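Local structure of Rbam17540 (Bacillus amyloliquefaciens, 2YOY) at residues L70-T74 / A75-V79; K116-S119 / R120-E124. The protein is probably a copper-dependent lytic polysaccharide monooxygenase that cleaves crystalline polysaccharides such as cellulose oxidatively. All blocks are in the same frame, centred on the assembly; numbering follows the deposited sequence.

Contact 1. Residues L70-T74 / A75-V79; sequences LDKQT and ADHWV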
loop_
_atom_site.group_PDB
_atom_site.type_symbol
_atom_site.label_atom_id
_atom_site.label_comp_id
_atom_site.label_asym_id
_atom_site.label_seq_id
_atom_site.Cartn_x
_atom_site.Cartn_y
_atom_site.Cartn_z
ATOM N N LEU A 70 -8.488 -2.152 7.025
ATOM C CA LEU A 70 -7.133 -2.428 6.623
ATOM C C LEU A 70 -6.108 -2.234 7.766
ATOM O O LEU A 70 -4.998 -2.760 7.693
ATOM C CB LEU A 70 -6.730 -1.653 5.425
ATOM C CG LEU A 70 -7.513 -2.025 4.170
ATOM C CD1 LEU A 70 -7.142 -0.996 3.120
ATOM C CD2 LEU A 70 -7.216 -3.433 3.678
ATOM N N ASP A 71 -6.528 -1.568 8.835
ATOM C CA ASP A 71 -5.595 -1.274 9.897
ATOM C C ASP A 71 -5.381 -2.414 10.868
ATOM O O ASP A 71 -4.447 -2.351 11.660
ATOM C CB ASP A 71 -6.014 -0.009 10.634
ATOM C CG ASP A 71 -5.938 1.237 9.776
ATOM O OD1 ASP A 71 -4.966 1.389 8.983
ATOM O OD2 ASP A 71 -6.839 2.106 9.933
ATOM N N LYS A 72 -6.208 -3.467 10.795
ATOM C CA LYS A 72 -5.963 -4.647 11.592
ATOM C C LYS A 72 -4.586 -5.164 11.278
ATOM O O LYS A 72 -4.134 -5.079 10.149
ATOM C CB LYS A 72 -6.982 -5.745 11.319
ATOM C CG LYS A 72 -8.366 -5.446 11.853
ATOM C CD LYS A 72 -9.187 -6.733 11.970
ATOM C CE LYS A 72 -10.524 -6.479 12.648
ATOM N NZ LYS A 72 -11.261 -7.759 12.834
ATOM N N GLN A 73 -3.893 -5.690 12.271
ATOM C CA GLN A 73 -2.557 -6.234 12.010
ATOM C C GLN A 73 -2.193 -7.352 12.948
ATOM O O GLN A 73 -1.999 -7.146 14.147
ATOM C CB GLN A 73 -1.522 -5.117 12.059
ATOM C CG GLN A 73 -0.113 -5.473 11.669
ATOM C CD GLN A 73 0.000 -5.994 10.243
ATOM O OE1 GLN A 73 -0.475 -5.372 9.294
ATOM N NE2 GLN A 73 0.575 -7.190 10.111
ATOM N N THR A 74 -2.160 -8.551 12.394
ATOM C CA THR A 74 -1.644 -9.730 13.084
ATOM C C THR A 74 -0.761 -10.500 12.144
ATOM O O THR A 74 -0.789 -10.308 10.913
ATOM C CB THR A 74 -2.750 -10.684 13.599
ATOM O OG1 THR A 74 -3.374 -11.356 12.490
ATOM C CG2 THR A 74 -3.793 -9.948 14.412
ATOM N N ALA A 75 0.017 -11.417 12.714
ATOM C CA ALA A 75 0.861 -12.278 11.900
ATOM C C ALA A 75 0.101 -13.111 10.857
ATOM O O ALA A 75 0.653 -13.407 9.788
ATOM C CB ALA A 75 1.696 -13.186 12.792
ATOM N N ASP A 76 -1.155 -13.451 11.157
ATOM C CA ASP A 76 -1.918 -14.397 10.356
ATOM C C ASP A 76 -3.041 -13.781 9.546
ATOM O O ASP A 76 -3.601 -14.472 8.699
ATOM C CB ASP A 76 -2.486 -15.514 11.262
ATOM C CG ASP A 76 -1.389 -16.439 11.816
ATOM O OD1 ASP A 76 -0.241 -16.429 11.301
ATOM O OD2 ASP A 76 -1.661 -17.168 12.785
ATOM N N HIS A 77 -3.357 -12.510 9.769
ATOM C CA HIS A 77 -4.620 -11.950 9.230
ATOM C C HIS A 77 -4.602 -11.898 7.715
ATOM O O HIS A 77 -5.579 -12.285 7.087
ATOM C CB HIS A 77 -4.942 -10.577 9.768
ATOM C CG HIS A 77 -6.360 -10.151 9.489
ATOM N ND1 HIS A 77 -7.412 -10.496 10.304
ATOM C CD2 HIS A 77 -6.900 -9.424 8.480
ATOM C CE1 HIS A 77 -8.535 -10.003 9.817
ATOM N NE2 HIS A 77 -8.256 -9.382 8.690
ATOM N N TRP A 78 -3.510 -11.407 7.132
ATOM C CA TRP A 78 -3.524 -11.100 5.701
ATOM C C TRP A 78 -2.893 -12.156 4.810
ATOM O O TRP A 78 -1.975 -12.858 5.207
ATOM C CB TRP A 78 -2.842 -9.734 5.457
ATOM C CG TRP A 78 -3.423 -8.653 6.367
ATOM C CD1 TRP A 78 -2.791 -8.068 7.453
ATOM C CD2 TRP A 78 -4.690 -8.022 6.274
ATOM N NE1 TRP A 78 -3.588 -7.098 7.993
ATOM C CE2 TRP A 78 -4.778 -7.087 7.337
ATOM C CE3 TRP A 78 -5.757 -8.123 5.407
ATOM C CZ2 TRP A 78 -5.893 -6.273 7.522
ATOM C CZ3 TRP A 78 -6.879 -7.324 5.610
ATOM C CH2 TRP A 78 -6.931 -6.400 6.645
ATOM N N VAL A 79 -3.313 -12.167 3.537
ATOM C CA VAL A 79 -2.753 -13.093 2.553
ATOM C C VAL A 79 -1.390 -12.611 2.090
ATOM O O VAL A 79 -1.245 -11.483 1.618
ATOM C CB VAL A 79 -3.669 -13.255 1.313
ATOM C CG1 VAL A 79 -3.026 -14.185 0.298
ATOM C CG2 VAL A 79 -5.036 -13.826 1.700
HETATM O O HOH W 1 -0.899 -10.870 8.252
#

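Contact 2. Residues K116-S119 / R120-E124; sequences KPLS and RDEFE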
loop_
_atom_site.group_PDB
_atom_site.type_symbol
_atom_site.label_atom_id
_atom_site.label_comp_id
_atom_site.label_asym_id
_atom_site.label_seq_id
_atom_site.Cartn_x
_atom_site.Cartn_y
_atom_site.Cartn_z
ATOM N N LYS A 116 1.373 -5.792 15.901
ATOM C CA LYS A 116 1.085 -4.478 16.408
ATOM C C LYS A 116 0.637 -3.596 15.266
ATOM O O LYS A 116 0.971 -3.855 14.109
ATOM C CB LYS A 116 2.323 -3.842 17.066
ATOM C CG LYS A 116 2.951 -4.681 18.161
ATOM C CD LYS A 116 2.022 -4.841 19.358
ATOM C CE LYS A 116 2.781 -5.369 20.570
ATOM N NZ LYS A 116 1.923 -5.505 21.781
ATOM N N PRO A 117 -0.101 -2.524 15.580
ATOM C CA PRO A 117 -0.481 -1.608 14.507
ATOM C C PRO A 117 0.731 -1.000 13.805
ATOM O O PRO A 117 1.751 -0.767 14.423
ATOM C CB PRO A 117 -1.316 -0.527 15.217
ATOM C CG PRO A 117 -1.703 -1.138 16.526
ATOM C CD PRO A 117 -0.621 -2.094 16.897
ATOM N N LEU A 118 0.619 -0.760 12.494
ATOM C CA LEU A 118 1.729 -0.252 11.725
ATOM C C LEU A 118 2.071 1.165 12.194
ATOM O O LEU A 118 1.189 2.020 12.342
ATOM C CB LEU A 118 1.384 -0.223 10.224
ATOM C CG LEU A 118 1.152 -1.564 9.575
ATOM C CD1 LEU A 118 0.797 -1.381 8.082
ATOM C CD2 LEU A 118 2.351 -2.452 9.701
ATOM N N SER A 119 3.361 1.411 12.372
ATOM C CA SER A 119 3.862 2.741 12.671
ATOM C C SER A 119 5.006 3.085 11.715
ATOM O O SER A 119 5.709 2.196 11.209
ATOM C CB SER A 119 4.298 2.807 14.151
ATOM O OG SER A 119 5.317 1.874 14.407
ATOM N N ARG A 120 5.237 4.378 11.522
ATOM C CA ARG A 120 6.371 4.879 10.703
ATOM C C ARG A 120 7.702 4.323 11.025
ATOM O O ARG A 120 8.523 4.106 10.140
ATOM C CB ARG A 120 6.570 6.380 10.902
ATOM C CG ARG A 120 5.586 7.176 10.157
ATOM C CD ARG A 120 5.196 8.418 10.938
ATOM N NE ARG A 120 4.359 9.192 10.061
ATOM C CZ ARG A 120 3.068 8.980 9.869
ATOM N NH1 ARG A 120 2.414 7.993 10.519
ATOM N NH2 ARG A 120 2.429 9.744 9.013
ATOM N N ASP A 121 7.970 4.192 12.319
ATOM C CA ASP A 121 9.257 3.790 12.761
ATOM C C ASP A 121 9.547 2.315 12.561
ATOM O O ASP A 121 10.684 1.880 12.759
ATOM C CB ASP A 121 9.500 4.238 14.209
ATOM C CG ASP A 121 8.634 3.539 15.204
ATOM O OD1 ASP A 121 7.827 2.645 14.845
ATOM O OD2 ASP A 121 8.769 3.905 16.386
ATOM N N GLU A 122 8.551 1.560 12.063
ATOM C CA GLU A 122 8.790 0.178 11.620
ATOM C C GLU A 122 9.165 0.076 10.132
ATOM O O GLU A 122 9.423 -1.019 9.674
ATOM C CB GLU A 122 7.518 -0.655 11.813
ATOM C CG GLU A 122 7.155 -0.904 13.239
ATOM C CD GLU A 122 6.075 -1.940 13.333
ATOM O OE1 GLU A 122 4.954 -1.687 12.834
ATOM O OE2 GLU A 122 6.377 -3.008 13.866
ATOM N N PHE A 123 9.174 1.202 9.400
ATOM C CA PHE A 123 9.415 1.178 7.924
ATOM C C PHE A 123 10.694 1.883 7.588
ATOM O O PHE A 123 11.062 2.887 8.216
ATOM C CB PHE A 123 8.298 1.919 7.241
ATOM C CG PHE A 123 7.035 1.118 7.097
ATOM C CD1 PHE A 123 6.941 0.165 6.084
ATOM C CD2 PHE A 123 5.942 1.306 7.947
ATOM C CE1 PHE A 123 5.814 -0.607 5.939
ATOM C CE2 PHE A 123 4.804 0.548 7.798
ATOM C CZ PHE A 123 4.744 -0.436 6.810
ATOM N N GLU A 124 11.344 1.433 6.532
ATOM C CA GLU A 124 12.451 2.196 6.004
ATOM C C GLU A 124 12.272 2.401 4.535
ATOM O O GLU A 124 11.752 1.540 3.896
ATOM C CB GLU A 124 13.799 1.573 6.306
ATOM C CG GLU A 124 13.992 0.149 5.909
ATOM C CD GLU A 124 15.344 -0.365 6.412
ATOM O OE1 GLU A 124 16.337 0.381 6.374
ATOM O OE2 GLU A 124 15.389 -1.506 6.861
HETATM O O HOH W 2 3.376 -3.653 12.907
#

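Contact 1. Residues L70-T74 / A75-V79
Trp78 donates its indole NE1 to Lys72 O (3.0 Å, 143° at the hydrogen), pinning the two ends of a turn in the long loop between helix 59-62 and strand 81-83 of this immunoglobulin-like β-sandwich. The oxygen lies in the plane of the indole, at its edge, while NE1 stands above the peptide plane of Lys72, 44° out of it. The benzo end of the ring carries the apolar part: CH2 lies 4.2 Å from Leu70 CD2. One face is taken by the neighbouring imidazole, His77 CD2 standing 3.2 Å above the ring plane over its centre. His77 reaches this place because its CG is anti to the backbone N (chi1 -166°), and its NE2 is held by Lys29 O. The extended chain of Lys72 passes its CD 4.0 Å from His77 CE1. Further out, Trp78 makes a cation-pi contact with Arg10 and meets the ring of Tyr30, which joins the turn to helices 10-21 and 23-30. Arg10 also binds Gln73 OE1, and Pro114 O and Tyr153 OH hold Gln73 NE2. At the bend itself, Thr74 OG1 takes a weak bond from Asp76 N (3.3 Å), as in an ST turn. A water closes the inside of the turn: it donates to Thr74 O at 2.7 Å and accepts from Trp78 N at 2.9 Å, satisfying two backbone groups that do not meet directly.

Contact 2. Residues K116-S119 / R120-E124
Ser119 OG donates to Asp121 OD1 over 2.7 Å, reaching the carboxylate on its syn side but 29° out of its plane. The serine hydroxyl sits between its own backbone N and carbonyl carbon (chi1 60°), which brings OG to the carboxylate of Asp121, two residues on. On the backbone, Glu122 N donates to Ser119 O at 3.0 Å and Phe123 N to Arg120 O, both three residues back, the pattern of a 3-10 turn. Ser119 O also faces the edge of the Phe123 ring, with CD2 at 3.4 Å. The extended chain of Glu122 runs past the serine, CG 3.5 Å from Ser119 OG, and its OE2 accepts from Asn113 N. With an alanine here instead of Ser119, Asp121 OD1 would probably lose this donor, leaving its carboxylate freer to turn. On the buried side Leu118 CD1 meets Phe123 CZ at 4.3 Å, again at the ring's edge. Arg120 turns the other way, to Asp53 and the carbonyls of Pro47, Ala49 and Pro51. The turn leads straight into strand 123-130, where Phe123 packs on Tyr106 and Thr108 of strand 100-108 and, with Leu118, on Ile155 of strand 154-162.

From the N terminus, the chain passes helices 10-21 and 23-30 and helix 59-62 before contact 1 closes a turn ahead of strand 81-83. Contact 2 follows beyond strand 100-108, as the connection to strand 123-130 ends. The two are in series, neither enclosing nor crossing the other, with centres about 14 Å apart. They meet at Gln73, whose CG packs 3.1 Å from Lys116 O and whose OE1 is 4.1 Å from Leu118 CD2. Residues just before 116-119 also take part: Asn115 OD1 accepts from Ala75 N, and Trp112 is touched by Gln73, Leu118 and Glu122. Together they tie the helical region to the sheet that holds strands 100-108, 123-130 and 154-162.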